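Local structure of conserved hypothetical protein (Archaeoglobus fulgidus, 1NT2) at residues B[18-30]-B[229-243]. The protein probably binds box C/D guide RNA as the Nop5 core protein of an archaeal RNA-protein particle, in complex with fibrillarin. Residues are numbered along the deposited sequence; the frame is centred on the assembly and turned at random.
Sequences SENFEESFLKAEN and IAAKIDYFRGEIDES
Ile229 begins the contact on helix 217-236 by laying its CG1 and CD1 branch beside the carboxylate of Glu29, whose charge is met chiefly by Arg2. One turn on, Lys232 runs its methylenes along Leu26 and brings NZ to Leu26 O, a weak hydrogen bond of 3.3 Å to the backbone carbonyl. Ile233 suits the centre of the interface because it branches: the CG1-CD1 arm touches Leu26 CB and, with CD1, comes within 3.4 Å of Lys27 CG, while CG2 faces Glu23 CG. Leu26 projects from its helix with CG beside the backbone N (chi1 -60°), which carries both methyls to Phe236 CB, and CD2 also meets the ring obliquely. Leu111 of the fibrillarin-like subunit also packs on Phe236. Arg237 bends at chi2 and chi3, passing its CG over Leu26 CD1; Glu22 OE2 then sits above one face of the guanidinium, 3.5 Å from NH2, a purely electrostatic pairing, with Glu239 over the opposite face. Gly238, the first residue past the helix, has positive phi, where a CB would crowd the preceding carbonyl. Asp241 OD2 forms a salt bridge with Lys27 NZ (3.5 Å), its hydrogen bond weak, and OD1 accepts from Ser243 OG at 2.6 Å. An asparagine here would probably weaken the hold on Lys27, leaving its ammonium to rely more on Glu23. Lys27 NZ pairs with both Glu23 and Asp241 in a salt-bridge network, where its charge probably eases their mutual repulsion; the antiparallel-leaning helices thus join through an apolar centre flanked by long, charge-dominated pairs.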
loop_
_atom_site.group_PDB
_atom_site.type_symbol
_atom_site.label_atom_id
_atom_site.label_comp_id
_atom_site.label_asym_id
_atom_site.label_seq_id
_atom_site.Cartn_x
_atom_site.Cartn_y
_atom_site.Cartn_z
ATOM N N SER B 18 -45.359 5.708 26.293
ATOM C CA SER B 18 -45.261 6.422 27.565
ATOM C C SER B 18 -44.482 7.727 27.411
ATOM O O SER B 18 -43.246 7.723 27.417
ATOM C CB SER B 18 -44.599 5.541 28.636
ATOM O OG SER B 18 -45.489 4.537 29.098
ATOM N N GLU B 19 -45.217 8.835 27.270
ATOM C CA GLU B 19 -44.638 10.173 27.113
ATOM C C GLU B 19 -43.437 10.156 26.170
ATOM O O GLU B 19 -42.526 10.983 26.282
ATOM C CB GLU B 19 -44.235 10.738 28.488
ATOM C CG GLU B 19 -45.422 11.006 29.431
ATOM C CD GLU B 19 -45.000 11.434 30.839
ATOM O OE1 GLU B 19 -44.179 12.370 30.969
ATOM O OE2 GLU B 19 -45.502 10.843 31.821
ATOM N N ASN B 20 -43.445 9.210 25.237
ATOM C CA ASN B 20 -42.354 9.083 24.289
ATOM C C ASN B 20 -42.852 8.961 22.860
ATOM O O ASN B 20 -42.839 7.880 22.275
ATOM C CB ASN B 20 -41.485 7.874 24.643
ATOM C CG ASN B 20 -39.997 8.175 24.543
ATOM O OD1 ASN B 20 -39.491 8.523 23.476
ATOM N ND2 ASN B 20 -39.290 8.047 25.662
ATOM N N PHE B 21 -43.312 10.084 22.314
ATOM C CA PHE B 21 -43.787 10.144 20.937
ATOM C C PHE B 21 -42.536 10.379 20.118
ATOM O O PHE B 21 -42.454 10.012 18.946
ATOM C CB PHE B 21 -44.755 11.314 20.750
ATOM C CG PHE B 21 -46.045 11.148 21.488
ATOM C CD1 PHE B 21 -46.804 12.250 21.827
ATOM C CD2 PHE B 21 -46.495 9.882 21.855
ATOM C CE1 PHE B 21 -47.987 12.102 22.522
ATOM C CE2 PHE B 21 -47.676 9.721 22.551
ATOM C CZ PHE B 21 -48.423 10.832 22.886
ATOM N N GLU B 22 -41.560 11.002 20.766
ATOM C CA GLU B 22 -40.291 11.284 20.136
ATOM C C GLU B 22 -39.682 9.973 19.670
ATOM O O GLU B 22 -39.090 9.904 18.592
ATOM C CB GLU B 22 -39.360 11.973 21.129
ATOM C CG GLU B 22 -39.870 13.329 21.580
ATOM C CD GLU B 22 -38.885 14.061 22.477
ATOM O OE1 GLU B 22 -39.174 15.221 22.845
ATOM O OE2 GLU B 22 -37.827 13.482 22.813
ATOM N N GLU B 23 -39.843 8.926 20.473
ATOM C CA GLU B 23 -39.284 7.634 20.116
ATOM C C GLU B 23 -39.992 7.035 18.918
ATOM O O GLU B 23 -39.361 6.818 17.888
ATOM C CB GLU B 23 -39.346 6.669 21.296
ATOM C CG GLU B 23 -38.060 5.877 21.478
ATOM C CD GLU B 23 -38.156 4.865 22.590
ATOM O OE1 GLU B 23 -38.995 3.945 22.467
ATOM O OE2 GLU B 23 -37.401 4.989 23.582
ATOM N N SER B 24 -41.292 6.777 19.041
ATOM C CA SER B 24 -42.066 6.196 17.938
ATOM C C SER B 24 -42.047 7.093 16.708
ATOM O O SER B 24 -42.329 6.646 15.596
ATOM C CB SER B 24 -43.515 5.957 18.356
ATOM O OG SER B 24 -44.113 7.161 18.806
ATOM N N PHE B 25 -41.733 8.365 16.921
ATOM C CA PHE B 25 -41.653 9.318 15.830
ATOM C C PHE B 25 -40.497 8.851 14.970
ATOM O O PHE B 25 -40.581 8.818 13.747
ATOM C CB PHE B 25 -41.341 10.710 16.371
ATOM C CG PHE B 25 -41.435 11.792 15.340
ATOM C CD1 PHE B 25 -42.676 12.243 14.902
ATOM C CD2 PHE B 25 -40.283 12.348 14.791
ATOM C CE1 PHE B 25 -42.775 13.230 13.933
ATOM C CE2 PHE B 25 -40.369 13.335 13.819
ATOM C CZ PHE B 25 -41.619 13.779 13.390
ATOM N N LEU B 26 -39.409 8.498 15.647
ATOM C CA LEU B 26 -38.190 8.011 15.012
ATOM C C LEU B 26 -38.384 6.552 14.625
ATOM O O LEU B 26 -37.619 6.001 13.827
ATOM C CB LEU B 26 -37.014 8.134 15.988
ATOM C CG LEU B 26 -36.704 9.559 16.463
ATOM C CD1 LEU B 26 -35.711 9.540 17.620
ATOM C CD2 LEU B 26 -36.161 10.367 15.294
ATOM N N LYS B 27 -39.429 5.948 15.188
ATOM C CA LYS B 27 -39.753 4.543 14.956
ATOM C C LYS B 27 -40.895 4.276 13.982
ATOM O O LYS B 27 -41.175 3.121 13.702
ATOM C CB LYS B 27 -40.069 3.857 16.293
ATOM C CG LYS B 27 -38.874 3.773 17.239
ATOM C CD LYS B 27 -39.259 3.382 18.667
ATOM C CE LYS B 27 -39.816 1.973 18.770
ATOM N NZ LYS B 27 -40.113 1.625 20.185
ATOM N N ALA B 28 -41.544 5.321 13.469
ATOM C CA ALA B 28 -42.653 5.149 12.527
ATOM C C ALA B 28 -42.253 4.383 11.259
ATOM O O ALA B 28 -42.353 4.905 10.143
ATOM C CB ALA B 28 -43.225 6.497 12.154
ATOM N N GLU B 29 -41.829 3.134 11.458
ATOM C CA GLU B 29 -41.389 2.219 10.395
ATOM C C GLU B 29 -42.545 1.438 9.742
ATOM O O GLU B 29 -43.208 0.610 10.381
ATOM C CB GLU B 29 -40.338 1.219 10.957
ATOM C CG GLU B 29 -40.796 0.371 12.201
ATOM C CD GLU B 29 -39.760 -0.673 12.711
ATOM O OE1 GLU B 29 -40.012 -1.277 13.788
ATOM O OE2 GLU B 29 -38.713 -0.896 12.046
ATOM N N ASN B 30 -42.782 1.715 8.467
ATOM C CA ASN B 30 -43.826 1.037 7.717
ATOM C C ASN B 30 -43.245 0.888 6.331
ATOM O O ASN B 30 -42.858 1.878 5.727
ATOM C CB ASN B 30 -45.092 1.888 7.684
ATOM C CG ASN B 30 -45.880 1.813 8.977
ATOM O OD1 ASN B 30 -46.433 0.772 9.313
ATOM N ND2 ASN B 30 -45.932 2.914 9.708
ATOM N N ILE B 229 -32.634 1.453 12.756
ATOM C CA ILE B 229 -33.565 2.173 13.633
ATOM C C ILE B 229 -32.841 2.677 14.875
ATOM O O ILE B 229 -33.015 3.828 15.282
ATOM C CB ILE B 229 -34.737 1.283 14.104
ATOM C CG1 ILE B 229 -35.719 1.032 12.955
ATOM C CG2 ILE B 229 -35.462 1.971 15.254
ATOM C CD1 ILE B 229 -36.465 2.302 12.487
ATOM N N ALA B 230 -32.044 1.798 15.479
ATOM C CA ALA B 230 -31.259 2.133 16.666
ATOM C C ALA B 230 -30.432 3.374 16.343
ATOM O O ALA B 230 -30.378 4.333 17.112
ATOM C CB ALA B 230 -30.342 0.977 17.011
ATOM N N ALA B 231 -29.796 3.338 15.179
ATOM C CA ALA B 231 -28.968 4.437 14.704
ATOM C C ALA B 231 -29.735 5.756 14.669
ATOM O O ALA B 231 -29.203 6.798 15.050
ATOM C CB ALA B 231 -28.434 4.109 13.313
ATOM N N LYS B 232 -30.983 5.712 14.205
ATOM C CA LYS B 232 -31.798 6.922 14.121
ATOM C C LYS B 232 -32.212 7.400 15.500
ATOM O O LYS B 232 -32.148 8.592 15.818
ATOM C CB LYS B 232 -33.050 6.674 13.295
ATOM C CG LYS B 232 -33.912 7.902 13.148
ATOM C CD LYS B 232 -35.295 7.547 12.628
ATOM C CE LYS B 232 -35.264 6.965 11.211
ATOM N NZ LYS B 232 -36.647 6.697 10.723
ATOM N N ILE B 233 -32.639 6.459 16.322
ATOM C CA ILE B 233 -33.062 6.804 17.658
ATOM C C ILE B 233 -31.900 7.351 18.484
ATOM O O ILE B 233 -32.099 8.221 19.318
ATOM C CB ILE B 233 -33.709 5.594 18.336
ATOM C CG1 ILE B 233 -34.827 5.070 17.424
ATOM C CG2 ILE B 233 -34.254 5.987 19.709
ATOM C CD1 ILE B 233 -35.605 3.927 17.977
ATOM N N ASP B 234 -30.689 6.858 18.247
ATOM C CA ASP B 234 -29.518 7.350 18.971
ATOM C C ASP B 234 -29.269 8.820 18.629
ATOM O O ASP B 234 -29.116 9.680 19.507
ATOM C CB ASP B 234 -28.271 6.568 18.563
ATOM C CG ASP B 234 -28.198 5.212 19.201
ATOM O OD1 ASP B 234 -28.300 5.147 20.443
ATOM O OD2 ASP B 234 -28.026 4.215 18.468
ATOM N N TYR B 235 -29.228 9.075 17.326
ATOM C CA TYR B 235 -28.966 10.383 16.740
ATOM C C TYR B 235 -30.015 11.476 17.010
ATOM O O TYR B 235 -29.680 12.658 17.050
ATOM C CB TYR B 235 -28.765 10.178 15.230
ATOM C CG TYR B 235 -28.302 11.382 14.446
ATOM C CD1 TYR B 235 -28.923 11.723 13.244
ATOM C CD2 TYR B 235 -27.251 12.175 14.892
ATOM C CE1 TYR B 235 -28.518 12.828 12.508
ATOM C CE2 TYR B 235 -26.833 13.284 14.160
ATOM C CZ TYR B 235 -27.475 13.608 12.968
ATOM O OH TYR B 235 -27.106 14.722 12.247
ATOM N N PHE B 236 -31.274 11.094 17.207
ATOM C CA PHE B 236 -32.327 12.083 17.435
ATOM C C PHE B 236 -32.903 12.110 18.847
ATOM O O PHE B 236 -33.493 13.114 19.270
ATOM C CB PHE B 236 -33.457 11.854 16.442
ATOM C CG PHE B 236 -33.050 12.051 15.020
ATOM C CD1 PHE B 236 -32.674 13.306 14.566
ATOM C CD2 PHE B 236 -33.019 10.982 14.136
ATOM C CE1 PHE B 236 -32.270 13.497 13.243
ATOM C CE2 PHE B 236 -32.618 11.157 12.814
ATOM C CZ PHE B 236 -32.241 12.419 12.366
ATOM N N ARG B 237 -32.740 10.996 19.557
ATOM C CA ARG B 237 -33.218 10.833 20.936
ATOM C C ARG B 237 -32.033 10.903 21.899
ATOM O O ARG B 237 -32.017 11.713 22.827
ATOM C CB ARG B 237 -33.909 9.469 21.101
ATOM C CG ARG B 237 -35.431 9.485 21.170
ATOM C CD ARG B 237 -35.924 9.491 22.610
ATOM N NE ARG B 237 -35.525 10.701 23.318
ATOM C CZ ARG B 237 -35.927 11.011 24.545
ATOM N NH1 ARG B 237 -36.740 10.194 25.203
ATOM N NH2 ARG B 237 -35.523 12.140 25.110
ATOM N N GLY B 238 -31.045 10.044 21.663
ATOM C CA GLY B 238 -29.870 9.997 22.508
ATOM C C GLY B 238 -30.061 8.996 23.628
ATOM O O GLY B 238 -29.093 8.531 24.224
ATOM N N GLU B 239 -31.315 8.652 23.908
ATOM C CA GLU B 239 -31.637 7.705 24.973
ATOM C C GLU B 239 -31.986 6.307 24.480
ATOM O O GLU B 239 -32.644 6.134 23.456
ATOM C CB GLU B 239 -32.784 8.243 25.819
ATOM C CG GLU B 239 -32.525 9.629 26.361
ATOM C CD GLU B 239 -33.445 9.985 27.511
ATOM O OE1 GLU B 239 -33.454 11.164 27.920
ATOM O OE2 GLU B 239 -34.153 9.082 28.011
ATOM N N ILE B 240 -31.545 5.312 25.240
ATOM C CA ILE B 240 -31.772 3.920 24.900
ATOM C C ILE B 240 -33.259 3.588 24.813
ATOM O O ILE B 240 -34.110 4.381 25.211
ATOM C CB ILE B 240 -31.080 2.990 25.927
ATOM C CG1 ILE B 240 -29.692 3.556 26.262
ATOM C CG2 ILE B 240 -30.943 1.580 25.358
ATOM C CD1 ILE B 240 -28.864 2.737 27.258
ATOM N N ASP B 241 -33.548 2.412 24.263
ATOM C CA ASP B 241 -34.903 1.902 24.091
ATOM C C ASP B 241 -34.772 0.383 23.974
ATOM O O ASP B 241 -34.500 -0.138 22.888
ATOM C CB ASP B 241 -35.519 2.478 22.812
ATOM C CG ASP B 241 -36.748 1.705 22.348
ATOM O OD1 ASP B 241 -37.688 1.532 23.151
ATOM O OD2 ASP B 241 -36.780 1.272 21.177
ATOM N N GLU B 242 -34.953 -0.327 25.088
ATOM C CA GLU B 242 -34.815 -1.782 25.086
ATOM C C GLU B 242 -35.813 -2.507 24.197
ATOM O O GLU B 242 -35.768 -3.729 24.073
ATOM C CB GLU B 242 -34.894 -2.346 26.510
ATOM C CG GLU B 242 -36.191 -2.085 27.232
ATOM C CD GLU B 242 -36.520 -0.617 27.268
ATOM O OE1 GLU B 242 -35.570 0.193 27.368
ATOM O OE2 GLU B 242 -37.723 -0.277 27.204
ATOM N N SER B 243 -36.716 -1.756 23.579
ATOM C CA SER B 243 -37.694 -2.353 22.684
ATOM C C SER B 243 -36.875 -2.946 21.555
ATOM O O SER B 243 -37.252 -3.945 20.941
ATOM C CB SER B 243 -38.631 -1.282 22.131
ATOM O OG SER B 243 -39.211 -0.519 23.176
#